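Local coordinates for protein putative agmatinase (Clostridium difficile, PDB 3LHL) that probably hydrolyses agmatine to putrescine and urea, as a manganese-dependent member of the arginase family, at residues A[8-13]-A[269-274]; A[53-58]-A[273-278]. One frame throughout, in Å; residues are numbered along the deposited sequence.

Contact 1 of 2, residues A[8-13]-A[269-274]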
ATOM      1  N   SER A   8      20.271   6.024  -4.447  1.00 31.90           N
ATOM      2  CA  SER A   8      18.824   6.216  -4.534  1.00 29.07           C
ATOM      3  C   SER A   8      18.157   6.640  -3.229  1.00 27.93           C
ATOM      4  O   SER A   8      18.610   6.286  -2.143  1.00 26.88           O
ATOM      5  CB  SER A   8      18.165   4.932  -5.045  1.00 29.04           C
ATOM      6  OG  SER A   8      18.692   4.539  -6.303  1.00 28.84           O
ATOM      7  N   ASN A   9      17.078   7.409  -3.351  1.00 26.48           N
ATOM      8  CA  ASN A   9      16.322   7.863  -2.189  1.00 25.90           C
ATOM      9  C   ASN A   9      15.103   6.966  -1.970  1.00 24.31           C
ATOM     10  O   ASN A   9      14.533   6.932  -0.881  1.00 23.32           O
ATOM     11  CB  ASN A   9      15.865   9.313  -2.374  1.00 28.41           C
ATOM     12  CG  ASN A   9      17.026  10.284  -2.483  1.00 31.11           C
ATOM     13  OD1 ASN A   9      17.913  10.309  -1.629  1.00 31.36           O
ATOM     14  ND2 ASN A   9      17.024  11.094  -3.538  1.00 32.56           N
ATOM     15  N   LEU A  10      14.710   6.241  -3.014  1.00 22.31           N
ATOM     16  CA  LEU A  10      13.564   5.339  -2.942  1.00 20.19           C
ATOM     17  C   LEU A  10      14.043   3.902  -3.148  1.00 19.87           C
ATOM     18  O   LEU A  10      14.654   3.579  -4.173  1.00 19.14           O
ATOM     19  CB  LEU A  10      12.539   5.709  -4.015  1.00 20.90           C
ATOM     20  CG  LEU A  10      11.204   4.953  -4.055  1.00 21.77           C
ATOM     21  CD1 LEU A  10      10.449   5.138  -2.740  1.00 17.68           C
ATOM     22  CD2 LEU A  10      10.371   5.466  -5.231  1.00 20.72           C
ATOM     23  N   ILE A  11      13.769   3.051  -2.165  1.00 18.47           N
ATOM     24  CA  ILE A  11      14.174   1.650  -2.209  1.00 17.69           C
ATOM     25  C   ILE A  11      12.938   0.763  -2.328  1.00 18.92           C
ATOM     26  O   ILE A  11      12.141   0.649  -1.389  1.00 18.99           O
ATOM     27  CB  ILE A  11      14.954   1.261  -0.934  1.00 18.81           C
ATOM     28  CG1 ILE A  11      16.083   2.272  -0.687  1.00 18.50           C
ATOM     29  CG2 ILE A  11      15.511  -0.157  -1.069  1.00 18.01           C
ATOM     30  CD1 ILE A  11      17.093   2.381  -1.819  1.00 17.78           C
ATOM     31  N   VAL A  12      12.795   0.141  -3.492  1.00 16.88           N
ATOM     32  CA  VAL A  12      11.671  -0.734  -3.799  1.00 16.55           C
ATOM     33  C   VAL A  12      12.053  -2.187  -3.560  1.00 17.70           C
ATOM     34  O   VAL A  12      13.083  -2.651  -4.047  1.00 20.31           O
ATOM     35  CB  VAL A  12      11.259  -0.603  -5.282  1.00 15.64           C
ATOM     36  CG1 VAL A  12      10.047  -1.464  -5.562  1.00 13.05           C
ATOM     37  CG2 VAL A  12      10.997   0.854  -5.627  1.00 10.99           C
ATOM     38  N   PHE A  13      11.224  -2.907  -2.813  1.00 17.07           N
ATOM     39  CA  PHE A  13      11.504  -4.311  -2.551  1.00 17.02           C
ATOM     40  C   PHE A  13      10.203  -5.089  -2.466  1.00 17.00           C
ATOM     41  O   PHE A  13       9.150  -4.536  -2.133  1.00 18.34           O
ATOM     42  CB  PHE A  13      12.349  -4.474  -1.269  1.00 15.69           C
ATOM     43  CG  PHE A  13      11.639  -4.087  -0.001  1.00 16.14           C
ATOM     44  CD1 PHE A  13      11.041  -5.058   0.799  1.00 16.00           C
ATOM     45  CD2 PHE A  13      11.581  -2.756   0.401  1.00 16.69           C
ATOM     46  CE1 PHE A  13      10.393  -4.711   1.986  1.00 14.28           C
ATOM     47  CE2 PHE A  13      10.936  -2.394   1.585  1.00 16.46           C
ATOM     48  CZ  PHE A  13      10.340  -3.376   2.380  1.00 17.87           C
ATOM     49  N   GLU A 269       3.830   5.071 -11.455  1.00 16.69           N
ATOM     50  CA  GLU A 269       3.342   6.403 -11.105  1.00 19.37           C
ATOM     51  C   GLU A 269       3.724   6.793  -9.678  1.00 20.25           C
ATOM     52  O   GLU A 269       4.104   7.938  -9.423  1.00 20.18           O
ATOM     53  CB  GLU A 269       1.819   6.483 -11.282  1.00 20.17           C
ATOM     54  CG  GLU A 269       1.308   5.932 -12.613  1.00 23.49           C
ATOM     55  CD  GLU A 269       1.887   6.646 -13.831  1.00 26.86           C
ATOM     56  OE1 GLU A 269       1.167   7.459 -14.456  1.00 27.87           O
ATOM     57  OE2 GLU A 269       3.064   6.394 -14.165  1.00 25.79           O
ATOM     58  N   LEU A 270       3.624   5.846  -8.749  1.00 19.78           N
ATOM     59  CA  LEU A 270       3.970   6.129  -7.362  1.00 19.55           C
ATOM     60  C   LEU A 270       5.454   6.422  -7.203  1.00 19.03           C
ATOM     61  O   LEU A 270       5.825   7.328  -6.467  1.00 20.43           O
ATOM     62  CB  LEU A 270       3.560   4.966  -6.456  1.00 20.51           C
ATOM     63  CG  LEU A 270       2.053   4.876  -6.182  1.00 21.47           C
ATOM     64  CD1 LEU A 270       1.748   3.635  -5.368  1.00 19.90           C
ATOM     65  CD2 LEU A 270       1.596   6.127  -5.440  1.00 21.39           C
ATOM     66  N   CYS A 271       6.303   5.659  -7.886  1.00 19.32           N
ATOM     67  CA  CYS A 271       7.738   5.894  -7.807  1.00 18.91           C
ATOM     68  C   CYS A 271       8.017   7.295  -8.338  1.00 19.58           C
ATOM     69  O   CYS A 271       8.763   8.063  -7.736  1.00 20.85           O
ATOM     70  CB  CYS A 271       8.511   4.867  -8.641  1.00 19.17           C
ATOM     71  SG  CYS A 271       8.654   3.223  -7.892  1.00 21.85           S
ATOM     72  N   LEU A 272       7.410   7.623  -9.473  1.00 19.31           N
ATOM     73  CA  LEU A 272       7.600   8.934 -10.070  1.00 20.06           C
ATOM     74  C   LEU A 272       7.200  10.034  -9.089  1.00 20.33           C
ATOM     75  O   LEU A 272       7.981  10.938  -8.794  1.00 18.84           O
ATOM     76  CB  LEU A 272       6.779   9.042 -11.357  1.00 19.34           C
ATOM     77  CG  LEU A 272       7.306   8.175 -12.504  1.00 21.22           C
ATOM     78  CD1 LEU A 272       6.343   8.208 -13.678  1.00 20.04           C
ATOM     79  CD2 LEU A 272       8.684   8.675 -12.920  1.00 20.94           C
ATOM     80  N   ILE A 273       5.984   9.935  -8.572  1.00 19.88           N
ATOM     81  CA  ILE A 273       5.463  10.910  -7.626  1.00 21.87           C
ATOM     82  C   ILE A 273       6.370  11.123  -6.414  1.00 21.21           C
ATOM     83  O   ILE A 273       6.687  12.256  -6.059  1.00 19.79           O
ATOM     84  CB  ILE A 273       4.040  10.489  -7.169  1.00 24.51           C
ATOM     85  CG1 ILE A 273       3.015  11.374  -7.866  1.00 25.84           C
ATOM     86  CG2 ILE A 273       3.896  10.553  -5.657  1.00 27.80           C
ATOM     87  CD1 ILE A 273       3.146  11.363  -9.359  1.00 27.28           C
ATOM     88  N   ILE A 274       6.789  10.031  -5.787  1.00 20.60           N
ATOM     89  CA  ILE A 274       7.643  10.120  -4.612  1.00 20.96           C
ATOM     90  C   ILE A 274       9.042  10.603  -4.989  1.00 21.13           C
ATOM     91  O   ILE A 274       9.593  11.494  -4.340  1.00 18.11           O
ATOM     92  CB  ILE A 274       7.740   8.744  -3.897  1.00 19.60           C
ATOM     93  CG1 ILE A 274       6.345   8.284  -3.473  1.00 18.38           C
ATOM     94  CG2 ILE A 274       8.636   8.848  -2.668  1.00 18.85           C
ATOM     95  CD1 ILE A 274       6.305   6.871  -2.942  1.00 18.64           C
TER
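Where Leu10 and Val12 of strand 10-13 face Cys271 and Ile274 of the helical segment 269-274, the two backbones run nearly antiparallel, with axes 10.2 Å apart at closest approach and N-to-C directions 161° apart. This is the helix-on-sheet packing of the alpha/beta arginase fold, in which helices cover both faces of a parallel sheet: the C-terminal helix 258-278 lies along the first strand, 10-15. Leu10 sits level with Cys271, their CA atoms 7.6 Å apart, and its two methyl branches divide the work. Leu10 CD2 drives into the helix surface, coming within 3.7 Å of Cys271 CA and 3.9 Å of Cys271 SG. The other branch, Leu10 CD1, reaches CG2 of Ile274 nearly one helical turn further on, at 4.1 Å, and the two side chains cross at about a right angle. The chi1 of -176° puts CG of Leu10 on the side of the helix, and the fork at CG lets one methyl meet Cys271 while the other meets Ile274. The small side chain of Cys271 leaves room for the leucine methyl beside the helix backbone. No hydrogen bond joins the segments, as suits a buried interface made of apolar groups; the strand's backbone groups are instead engaged within the sheet, Leu10 and Val12 bonding to Cys58 and Ile11 to Val90 and Phe92. Phe92 of strand 90-95 also touches Leu10 and Cys271, extending the same apolar layer across the sheet. Val12, two residues along and on the same face of the strand as Leu10, completes the contact with a compact beta-branched side chain: Val12 CG2 lies 4.0 Å from Cys271 SG, leaving the sulfur touched by one methyl of Leu10 and one of Val12.

Contact 2 of 2, residues A[53-58]-A[273-278]; sequences EDYNIC and IISDKI
Ser275 is the first residue of the helical segment 273-278 to meet segment 53-58, and it faces Tyr55, their CA atoms 6.5 Å apart. Ser275 CB lies over one face of the Tyr55 ring in a CH-pi contact, 4.0 Å from its centroid and 25° off the normal, while CB of Asp54 covers the opposite face. A serine suits this place because it is small enough for the ring to lie close to the helix. Its OG turns back along the helix to hydrogen-bond to Cys271 O, a common way for a helical serine to satisfy its hydroxyl. Ser275 OG also accepts a 3.0 Å bond from a water, and that water donates to Asn56 O at 2.8 Å. Ile57 packs CD1 against Ser275 OG at 3.5 Å. In the arginase fold, this is where the end of helix 258-278 meets the approach to the outermost strand 57-62 of the parallel sheet. Asp276 follows, its backbone N over the ring face already occupied by Ser275. A chi1 of -173° turns the carboxylate away from its own backbone N and toward the phenol, with the planes of ring and carboxylate 75° apart. Tyr55 OH stands 3.3 Å from Asp276 OD1.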
ATOM      1  N   GLU A  53      13.475   7.469 -15.733  1.00 29.22           N
ATOM      2  CA  GLU A  53      14.883   7.639 -16.074  1.00 31.08           C
ATOM      3  C   GLU A  53      15.563   8.865 -15.473  1.00 30.06           C
ATOM      4  O   GLU A  53      16.790   8.943 -15.458  1.00 30.25           O
ATOM      5  CB  GLU A  53      15.048   7.666 -17.595  1.00 35.02           C
ATOM      6  CG  GLU A  53      14.669   6.361 -18.270  1.00 42.48           C
ATOM      7  CD  GLU A  53      14.839   6.408 -19.777  1.00 47.57           C
ATOM      8  OE1 GLU A  53      14.168   7.246 -20.428  1.00 48.96           O
ATOM      9  OE2 GLU A  53      15.643   5.607 -20.307  1.00 49.07           O
ATOM     10  N   ASP A  54      14.783   9.822 -14.984  1.00 27.50           N
ATOM     11  CA  ASP A  54      15.368  11.021 -14.394  1.00 27.51           C
ATOM     12  C   ASP A  54      15.633  10.847 -12.903  1.00 26.86           C
ATOM     13  O   ASP A  54      16.029  11.796 -12.233  1.00 25.20           O
ATOM     14  CB  ASP A  54      14.441  12.227 -14.570  1.00 28.13           C
ATOM     15  CG  ASP A  54      14.107  12.505 -16.020  1.00 30.64           C
ATOM     16  OD1 ASP A  54      14.994  12.334 -16.882  1.00 32.99           O
ATOM     17  OD2 ASP A  54      12.958  12.910 -16.294  1.00 30.93           O
ATOM     18  N   TYR A  55      15.430   9.642 -12.383  1.00 24.93           N
ATOM     19  CA  TYR A  55      15.608   9.439 -10.954  1.00 26.53           C
ATOM     20  C   TYR A  55      16.466   8.260 -10.535  1.00 27.04           C
ATOM     21  O   TYR A  55      16.691   7.317 -11.297  1.00 27.67           O
ATOM     22  CB  TYR A  55      14.237   9.298 -10.286  1.00 25.02           C
ATOM     23  CG  TYR A  55      13.271  10.386 -10.677  1.00 24.60           C
ATOM     24  CD1 TYR A  55      13.426  11.686 -10.197  1.00 23.31           C
ATOM     25  CD2 TYR A  55      12.230  10.128 -11.574  1.00 23.96           C
ATOM     26  CE1 TYR A  55      12.573  12.708 -10.607  1.00 23.63           C
ATOM     27  CE2 TYR A  55      11.371  11.141 -11.990  1.00 23.75           C
ATOM     28  CZ  TYR A  55      11.551  12.428 -11.505  1.00 24.16           C
ATOM     29  OH  TYR A  55      10.726  13.440 -11.936  1.00 28.16           O
ATOM     30  N   ASN A  56      16.940   8.332  -9.299  1.00 27.71           N
ATOM     31  CA  ASN A  56      17.736   7.268  -8.723  1.00 28.45           C
ATOM     32  C   ASN A  56      16.807   6.429  -7.859  1.00 28.20           C
ATOM     33  O   ASN A  56      16.418   6.828  -6.759  1.00 27.22           O
ATOM     34  CB  ASN A  56      18.871   7.842  -7.880  1.00 29.81           C
ATOM     35  CG  ASN A  56      19.983   8.417  -8.728  1.00 31.62           C
ATOM     36  OD1 ASN A  56      20.612   7.700  -9.508  1.00 30.58           O
ATOM     37  ND2 ASN A  56      20.229   9.713  -8.587  1.00 31.56           N
ATOM     38  N   ILE A  57      16.433   5.273  -8.388  1.00 27.57           N
ATOM     39  CA  ILE A  57      15.560   4.351  -7.683  1.00 26.67           C
ATOM     40  C   ILE A  57      16.260   3.007  -7.604  1.00 25.63           C
ATOM     41  O   ILE A  57      16.789   2.509  -8.595  1.00 24.77           O
ATOM     42  CB  ILE A  57      14.216   4.187  -8.419  1.00 25.13           C
ATOM     43  CG1 ILE A  57      13.523   5.550  -8.530  1.00 23.36           C
ATOM     44  CG2 ILE A  57      13.332   3.194  -7.672  1.00 23.71           C
ATOM     45  CD1 ILE A  57      12.320   5.559  -9.463  1.00 23.82           C
ATOM     46  N   CYS A  58      16.271   2.421  -6.418  1.00 27.42           N
ATOM     47  CA  CYS A  58      16.922   1.136  -6.239  1.00 26.32           C
ATOM     48  C   CYS A  58      15.927  -0.007  -6.249  1.00 25.77           C
ATOM     49  O   CYS A  58      14.894   0.049  -5.578  1.00 26.15           O
ATOM     50  CB  CYS A  58      17.702   1.113  -4.922  1.00 25.95           C
ATOM     51  SG  CYS A  58      18.427  -0.504  -4.533  1.00 26.56           S
ATOM     52  N   ILE A 273       5.984   9.935  -8.572  1.00 19.88           N
ATOM     53  CA  ILE A 273       5.463  10.910  -7.626  1.00 21.87           C
ATOM     54  C   ILE A 273       6.370  11.123  -6.414  1.00 21.21           C
ATOM     55  O   ILE A 273       6.687  12.256  -6.059  1.00 19.79           O
ATOM     56  CB  ILE A 273       4.040  10.489  -7.169  1.00 24.51           C
ATOM     57  CG1 ILE A 273       3.015  11.374  -7.866  1.00 25.84           C
ATOM     58  CG2 ILE A 273       3.896  10.553  -5.657  1.00 27.80           C
ATOM     59  CD1 ILE A 273       3.146  11.363  -9.359  1.00 27.28           C
ATOM     60  N   ILE A 274       6.789  10.031  -5.787  1.00 20.60           N
ATOM     61  CA  ILE A 274       7.643  10.120  -4.612  1.00 20.96           C
ATOM     62  C   ILE A 274       9.042  10.603  -4.989  1.00 21.13           C
ATOM     63  O   ILE A 274       9.593  11.494  -4.340  1.00 18.11           O
ATOM     64  CB  ILE A 274       7.740   8.744  -3.897  1.00 19.60           C
ATOM     65  CG1 ILE A 274       6.345   8.284  -3.473  1.00 18.38           C
ATOM     66  CG2 ILE A 274       8.636   8.848  -2.668  1.00 18.85           C
ATOM     67  CD1 ILE A 274       6.305   6.871  -2.942  1.00 18.64           C
ATOM     68  N   SER A 275       9.604  10.026  -6.046  1.00 21.98           N
ATOM     69  CA  SER A 275      10.941  10.401  -6.491  1.00 24.41           C
ATOM     70  C   SER A 275      11.044  11.881  -6.830  1.00 25.94           C
ATOM     71  O   SER A 275      12.051  12.526  -6.529  1.00 26.34           O
ATOM     72  CB  SER A 275      11.349   9.573  -7.708  1.00 23.08           C
ATOM     73  OG  SER A 275      11.490   8.211  -7.357  1.00 25.42           O
ATOM     74  N   ASP A 276       9.998  12.421  -7.445  1.00 27.08           N
ATOM     75  CA  ASP A 276       9.999  13.826  -7.823  1.00 28.93           C
ATOM     76  C   ASP A 276      10.005  14.750  -6.614  1.00 30.18           C
ATOM     77  O   ASP A 276      10.679  15.780  -6.623  1.00 28.61           O
ATOM     78  CB  ASP A 276       8.795  14.150  -8.708  1.00 28.67           C
ATOM     79  CG  ASP A 276       8.850  15.562  -9.261  1.00 29.75           C
ATOM     80  OD1 ASP A 276       9.827  15.876  -9.967  1.00 31.10           O
ATOM     81  OD2 ASP A 276       7.925  16.358  -8.989  1.00 31.01           O
ATOM     82  N   LYS A 277       9.257  14.387  -5.576  1.00 32.92           N
ATOM     83  CA  LYS A 277       9.200  15.210  -4.373  1.00 36.67           C
ATOM     84  C   LYS A 277      10.546  15.251  -3.674  1.00 38.52           C
ATOM     85  O   LYS A 277      10.992  16.309  -3.235  1.00 38.97           O
ATOM     86  CB  LYS A 277       8.138  14.692  -3.404  1.00 38.36           C
ATOM     87  CG  LYS A 277       6.722  14.964  -3.857  1.00 41.44           C
ATOM     88  CD  LYS A 277       5.732  14.803  -2.714  1.00 42.24           C
ATOM     89  CE  LYS A 277       4.338  15.172  -3.171  1.00 41.76           C
ATOM     90  NZ  LYS A 277       4.345  16.503  -3.836  1.00 42.08           N
ATOM     91  N   ILE A 278      11.187  14.093  -3.563  1.00 41.24           N
ATOM     92  CA  ILE A 278      12.501  14.015  -2.937  1.00 43.77           C
ATOM     93  C   ILE A 278      13.461  14.800  -3.825  1.00 46.34           C
ATOM     94  O   ILE A 278      14.491  15.293  -3.370  1.00 46.90           O
ATOM     95  CB  ILE A 278      12.976  12.558  -2.837  1.00 43.56           C
ATOM     96  CG1 ILE A 278      11.995  11.757  -1.979  1.00 43.03           C
ATOM     97  CG2 ILE A 278      14.386  12.510  -2.265  1.00 43.26           C
ATOM     98  CD1 ILE A 278      12.259  10.268  -1.972  1.00 43.16           C
TER
HETATM   99  O   HOH W   1      14.152   8.333  -5.952  1.00 26.05           O

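Overall arrangement
Both contacts use helix 258-278, which contact 1 meets along strand 10-15 and contact 2 further toward its C-terminal end, beside the chain leading into strand 57-62. Their centres lie about 6 Å apart, and the neighbouring strands are joined by probable backbone hydrogen bonds, Val12 N to Cys58 O and Leu10 O to Cys58 N, each 3.0 Å. Contact 1 is the more buried, wholly apolar and without a hydrogen bond. Contact 2 lies at the sheet's edge and mixes an aromatic face with hydroxyls, a carboxylate and a bridging water; its centre is about 18 Å from the centre of the chain, against about 13 Å for contact 1. Both lie away from the manganese sites.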